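Hydrolase, NUDIX family (Clostridium perfringens ATCC 13124, PDB 3F6A) probably hydrolyses a nucleoside diphosphate linked to another moiety, as members of the NUDIX hydrolase family do, its exact substrate being unassigned. Local coordinates at residues A55-T60 / A105-F110; I85-G90 / S97-V102. All coordinates share one frame; numbering follows the deposited sequence.

Following the chain from the N terminus, helix 43-55 gives way to segment 55-60, which leads into strand 60-61 and is the first half of interaction 1. The chain then passes through helix 67-75 and strand 79-81 to strand 86-90, turns, and comes back as strand 98-106. Residues 85-90 and 97-102 pair in interaction 2, closing a short hairpin; only when strand 98-106 reaches its C-terminal end does segment 105-110 meet 55-60 and close the larger loop. Interaction 2 is therefore nested inside interaction 1. The two lie about 22 Å apart between centres, on opposite sides of the chain's centre, and strand 98-106 links them, joining the hairpin to the end of helix 43-55.

Interaction 1 (A55-T60 / A105-F110); sequences AGLNVT and ATTTSF
Thr60 and Thr106 form an antiparallel hydrogen-bonded pair in which each residue's amide and carbonyl are both used across the contact. Thr60 N donates to Thr106 O at 2.9 Å and Thr106 N donates to Thr60 O at 3.0 Å. The second donor stands above the carbonyl plane of Thr60, 36° out of it. Thr106 O also receives a CA-H...O contact from Val59 CA, 3.3 Å away, and Ala105 CB packs against Thr60 O. The two threonine side chains lie on the same face of the sheet, Thr106 OG1 3.4 Å from Thr60 CB.

One residue further along, a side chain supplies the bond: Thr107 OG1, anti to its backbone N (chi1 -162°), donates to Asn58 O over 2.8 Å, tilted 27° from the carbonyl plane. Asn58 O has a second donor in a water 3.0 Å away, and the same water is hydrogen-bonded to Thr108 OG1, so this carbonyl joins two consecutive threonines, one directly and one through solvent.

In the NUDIX fold a mixed sheet lies between helices, and here the chain leaving helix 43-55 enters the short edge strand 60-61 beside the end of strand 98-106. Gly56, with positive phi, is the first residue to depart from helical geometry. Strand 98-106 is held on its other side by strand 7-15, where Ala105 bonds through its backbone to Phe12 and Val14, and Thr107, two residues on, to Val14.

The side chains of Leu57 and Thr107 cross at about a right angle, Leu57 CD2 lying 3.9 Å from the hydroxyl oxygen Thr107 OG1, and Leu57 also touches Leu20. The apolar pair is Val59 CB and Ala105 CB, 4.2 Å apart, and the valine side chain continues onto Ile13 of strand 7-15 and Ala51 of helix 43-55.

Interaction 2 (I85-G90 / S97-V102); sequences IHTILG and SHIDFV
Residues 86-90 and 98-102 run antiparallel, the axes of these short strand segments approaching to 4.6 Å with N-to-C directions 150° apart, in a beta hairpin whose start carries a classic bulge: Ile85 and His86 both face Val102. Val102 O accepts Ile85 N at 2.7 Å and, weakly, His86 N at 3.4 Å. Val102 N returns a bond to His86 O, and the regular hydrogen-bonded pairs Ile88 with Asp100 and Gly90 with His98 follow.

Thr87, Leu89, Ile99 and Phe101 share one face. Thr87 OG1 sits at the edge of the Phe101 ring, in its plane, 3.6 Å from Phe101 CD1, and bonds weakly to Asn83 ND2 of the second subunit. Ile99 CG2 stands over one ring face, offset toward the rim. The ring also meets Phe101 of the second subunit, and Ile88 and Leu89 pair antiparallel with a strand there, continuing the sheet.

On the other face, Ile88 CD1 approaches Val102 CG2, and both residues touch Met143 of helix 138-150. Asp100 turns its carboxylate to Ser10 and Thr8. Gly90 CA stands over one face of the His98 ring (chi1 58°), offset toward the rim, in a CH-pi contact 4.0 Å from the imidazole centroid.

Interaction 1 (A55-T60 / A105-F110)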
loop_
_atom_site.group_PDB
_atom_site.type_symbol
_atom_site.label_atom_id
_atom_site.label_comp_id
_atom_site.label_asym_id
_atom_site.label_seq_id
_atom_site.Cartn_x
_atom_site.Cartn_y
_atom_site.Cartn_z
ATOM N N ALA A 55 -3.707 -18.470 -13.406
ATOM C CA ALA A 55 -3.951 -19.782 -12.822
ATOM C C ALA A 55 -5.404 -20.240 -12.907
ATOM O O ALA A 55 -5.736 -21.312 -12.413
ATOM C CB ALA A 55 -3.493 -19.794 -11.371
ATOM N N GLY A 56 -6.262 -19.434 -13.531
ATOM C CA GLY A 56 -7.668 -19.797 -13.648
ATOM C C GLY A 56 -8.303 -19.991 -12.284
ATOM O O GLY A 56 -9.178 -20.848 -12.099
ATOM N N LEU A 57 -7.870 -19.181 -11.321
ATOM C CA LEU A 57 -8.380 -19.285 -9.958
ATOM C C LEU A 57 -9.244 -18.131 -9.482
ATOM O O LEU A 57 -9.048 -16.978 -9.871
ATOM C CB LEU A 57 -7.219 -19.417 -8.965
ATOM C CG LEU A 57 -6.259 -20.602 -9.049
ATOM C CD1 LEU A 57 -5.137 -20.411 -8.037
ATOM C CD2 LEU A 57 -7.012 -21.899 -8.786
ATOM N N ASN A 58 -10.207 -18.473 -8.632
ATOM C CA ASN A 58 -11.074 -17.501 -7.986
ATOM C C ASN A 58 -10.396 -17.412 -6.621
ATOM O O ASN A 58 -10.107 -18.443 -6.017
ATOM C CB ASN A 58 -12.490 -18.057 -7.813
ATOM C CG ASN A 58 -13.330 -17.919 -9.061
ATOM O OD1 ASN A 58 -14.302 -18.646 -9.249
ATOM N ND2 ASN A 58 -12.966 -16.974 -9.917
ATOM N N VAL A 59 -10.127 -16.206 -6.138
ATOM C CA VAL A 59 -9.459 -16.068 -4.850
ATOM C C VAL A 59 -10.189 -15.184 -3.849
ATOM O O VAL A 59 -11.167 -14.510 -4.176
ATOM C CB VAL A 59 -8.023 -15.506 -5.024
ATOM C CG1 VAL A 59 -7.167 -16.480 -5.809
ATOM C CG2 VAL A 59 -8.077 -14.157 -5.728
ATOM N N THR A 60 -9.706 -15.214 -2.612
ATOM C CA THR A 60 -10.256 -14.394 -1.542
ATOM C C THR A 60 -9.083 -13.670 -0.895
ATOM O O THR A 60 -8.297 -14.267 -0.158
ATOM C CB THR A 60 -10.983 -15.244 -0.490
ATOM O OG1 THR A 60 -12.202 -15.744 -1.052
ATOM C CG2 THR A 60 -11.304 -14.411 0.754
ATOM N N ALA A 105 -3.743 -14.194 -0.253
ATOM C CA ALA A 105 -5.115 -14.635 -0.476
ATOM C C ALA A 105 -5.258 -16.143 -0.338
ATOM O O ALA A 105 -4.280 -16.862 -0.177
ATOM C CB ALA A 105 -5.571 -14.209 -1.862
ATOM N N THR A 106 -6.499 -16.609 -0.412
ATOM C CA THR A 106 -6.798 -18.028 -0.316
ATOM C C THR A 106 -7.591 -18.458 -1.548
ATOM O O THR A 106 -8.176 -17.624 -2.237
ATOM C CB THR A 106 -7.651 -18.327 0.932
ATOM O OG1 THR A 106 -8.871 -17.578 0.858
ATOM C CG2 THR A 106 -6.899 -17.943 2.205
ATOM N N THR A 107 -7.593 -19.761 -1.821
ATOM C CA THR A 107 -8.348 -20.330 -2.935
ATOM C C THR A 107 -8.791 -21.732 -2.494
ATOM O O THR A 107 -8.215 -22.306 -1.570
ATOM C CB THR A 107 -7.508 -20.395 -4.234
ATOM O OG1 THR A 107 -8.383 -20.548 -5.361
ATOM C CG2 THR A 107 -6.527 -21.543 -4.193
ATOM N N THR A 108 -9.806 -22.282 -3.154
ATOM C CA THR A 108 -10.346 -23.585 -2.776
ATOM C C THR A 108 -9.677 -24.877 -3.260
ATOM O O THR A 108 -9.668 -25.868 -2.531
ATOM C CB THR A 108 -11.833 -23.662 -3.142
ATOM O OG1 THR A 108 -11.983 -23.461 -4.550
ATOM C CG2 THR A 108 -12.617 -22.596 -2.398
ATOM N N SER A 109 -9.117 -24.886 -4.465
ATOM C CA SER A 109 -8.485 -26.107 -4.967
ATOM C C SER A 109 -7.094 -25.902 -5.551
ATOM O O SER A 109 -6.739 -24.803 -5.970
ATOM C CB SER A 109 -9.372 -26.763 -6.024
ATOM O OG SER A 109 -9.528 -25.910 -7.141
ATOM N N PHE A 110 -6.318 -26.979 -5.583
ATOM C CA PHE A 110 -4.961 -26.946 -6.111
ATOM C C PHE A 110 -4.971 -26.938 -7.626
ATOM O O PHE A 110 -3.968 -26.611 -8.254
ATOM C CB PHE A 110 -4.169 -28.172 -5.653
ATOM C CG PHE A 110 -3.845 -28.182 -4.192
ATOM C CD1 PHE A 110 -3.148 -27.128 -3.616
ATOM C CD2 PHE A 110 -4.188 -29.275 -3.399
ATOM C CE1 PHE A 110 -2.793 -27.162 -2.269
ATOM C CE2 PHE A 110 -3.836 -29.317 -2.053
ATOM C CZ PHE A 110 -3.135 -28.257 -1.489
HETATM O O HOH W 1 -11.935 -20.619 -5.101
#

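Interaction 2 (I85-G90 / S97-V102)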
loop_
_atom_site.group_PDB
_atom_site.type_symbol
_atom_site.label_atom_id
_atom_site.label_comp_id
_atom_site.label_asym_id
_atom_site.label_seq_id
_atom_site.Cartn_x
_atom_site.Cartn_y
_atom_site.Cartn_z
ATOM N N ILE A 85 -0.209 -6.000 1.847
ATOM C CA ILE A 85 0.463 -6.508 3.043
ATOM C C ILE A 85 1.852 -5.877 3.097
ATOM O O ILE A 85 2.346 -5.503 4.160
ATOM C CB ILE A 85 0.653 -8.048 2.992
ATOM C CG1 ILE A 85 -0.687 -8.750 2.769
ATOM C CG2 ILE A 85 1.281 -8.527 4.302
ATOM C CD1 ILE A 85 -1.686 -8.566 3.892
ATOM N N HIS A 86 2.475 -5.775 1.931
ATOM C CA HIS A 86 3.804 -5.190 1.815
ATOM C C HIS A 86 3.907 -4.409 0.517
ATOM O O HIS A 86 3.129 -4.628 -0.418
ATOM C CB HIS A 86 4.878 -6.277 1.798
ATOM C CG HIS A 86 4.989 -7.054 3.071
ATOM N ND1 HIS A 86 5.269 -6.461 4.285
ATOM C CD2 HIS A 86 4.901 -8.383 3.313
ATOM C CE1 HIS A 86 5.348 -7.392 5.218
ATOM N NE2 HIS A 86 5.131 -8.567 4.654
ATOM N N THR A 87 4.879 -3.505 0.472
ATOM C CA THR A 87 5.139 -2.697 -0.707
ATOM C C THR A 87 6.628 -2.837 -1.011
ATOM O O THR A 87 7.486 -2.500 -0.184
ATOM C CB THR A 87 4.782 -1.217 -0.463
ATOM O OG1 THR A 87 3.374 -1.102 -0.214
ATOM C CG2 THR A 87 5.140 -0.377 -1.671
ATOM N N ILE A 88 6.931 -3.333 -2.206
ATOM C CA ILE A 88 8.315 -3.553 -2.612
ATOM C C ILE A 88 8.709 -2.865 -3.921
ATOM O O ILE A 88 7.905 -2.754 -4.852
ATOM C CB ILE A 88 8.580 -5.067 -2.743
ATOM C CG1 ILE A 88 8.363 -5.737 -1.385
ATOM C CG2 ILE A 88 9.991 -5.320 -3.269
ATOM C CD1 ILE A 88 8.472 -7.251 -1.424
ATOM N N LEU A 89 9.954 -2.401 -3.983
ATOM C CA LEU A 89 10.460 -1.749 -5.188
ATOM C C LEU A 89 11.240 -2.777 -6.009
ATOM O O LEU A 89 12.255 -3.322 -5.546
ATOM C CB LEU A 89 11.364 -0.569 -4.829
ATOM C CG LEU A 89 11.956 0.208 -6.014
ATOM C CD1 LEU A 89 10.844 0.837 -6.842
ATOM C CD2 LEU A 89 12.909 1.284 -5.491
ATOM N N GLY A 90 10.745 -3.040 -7.218
ATOM C CA GLY A 90 11.360 -4.004 -8.108
ATOM C C GLY A 90 12.133 -3.332 -9.227
ATOM O O GLY A 90 11.834 -2.202 -9.627
ATOM N N SER A 97 12.091 0.118 -13.258
ATOM C CA SER A 97 11.781 0.290 -11.845
ATOM C C SER A 97 10.277 0.304 -11.651
ATOM O O SER A 97 9.547 0.913 -12.430
ATOM C CB SER A 97 12.396 1.583 -11.308
ATOM O OG SER A 97 12.394 1.583 -9.889
ATOM N N HIS A 98 9.808 -0.389 -10.622
ATOM C CA HIS A 98 8.382 -0.440 -10.360
ATOM C C HIS A 98 8.063 -0.782 -8.919
ATOM O O HIS A 98 8.835 -1.459 -8.233
ATOM C CB HIS A 98 7.716 -1.468 -11.277
ATOM C CG HIS A 98 8.275 -2.851 -11.144
ATOM N ND1 HIS A 98 7.693 -3.821 -10.352
ATOM C CD2 HIS A 98 9.357 -3.433 -11.712
ATOM C CE1 HIS A 98 8.392 -4.939 -10.445
ATOM N NE2 HIS A 98 9.405 -4.729 -11.264
ATOM N N ILE A 99 6.914 -0.299 -8.472
ATOM C CA ILE A 99 6.432 -0.564 -7.132
ATOM C C ILE A 99 5.553 -1.798 -7.241
ATOM O O ILE A 99 4.743 -1.914 -8.161
ATOM C CB ILE A 99 5.588 0.613 -6.606
ATOM C CG1 ILE A 99 6.504 1.796 -6.293
ATOM C CG2 ILE A 99 4.796 0.191 -5.375
ATOM C CD1 ILE A 99 5.764 3.045 -5.881
ATOM N N ASP A 100 5.720 -2.729 -6.313
ATOM C CA ASP A 100 4.913 -3.933 -6.326
ATOM C C ASP A 100 4.126 -4.058 -5.033
ATOM O O ASP A 100 4.707 -4.194 -3.949
ATOM C CB ASP A 100 5.793 -5.167 -6.518
ATOM C CG ASP A 100 4.988 -6.451 -6.530
ATOM O OD1 ASP A 100 4.167 -6.637 -7.451
ATOM O OD2 ASP A 100 5.172 -7.273 -5.609
ATOM N N PHE A 101 2.800 -3.991 -5.155
ATOM C CA PHE A 101 1.907 -4.118 -4.009
ATOM C C PHE A 101 1.625 -5.592 -3.794
ATOM O O PHE A 101 1.015 -6.240 -4.639
ATOM C CB PHE A 101 0.596 -3.363 -4.259
ATOM C CG PHE A 101 0.751 -1.866 -4.249
ATOM C CD1 PHE A 101 1.433 -1.234 -3.213
ATOM C CD2 PHE A 101 0.209 -1.086 -5.266
ATOM C CE1 PHE A 101 1.572 0.154 -3.190
ATOM C CE2 PHE A 101 0.343 0.298 -5.249
ATOM C CZ PHE A 101 1.025 0.917 -4.210
ATOM N N VAL A 102 2.068 -6.110 -2.652
ATOM C CA VAL A 102 1.905 -7.522 -2.328
ATOM C C VAL A 102 0.682 -7.852 -1.490
ATOM O O VAL A 102 0.465 -7.262 -0.438
ATOM C CB VAL A 102 3.143 -8.048 -1.592
ATOM C CG1 VAL A 102 3.011 -9.545 -1.349
ATOM C CG2 VAL A 102 4.379 -7.745 -2.403
HETATM O O HOH W 2 14.336 -0.131 -8.612
#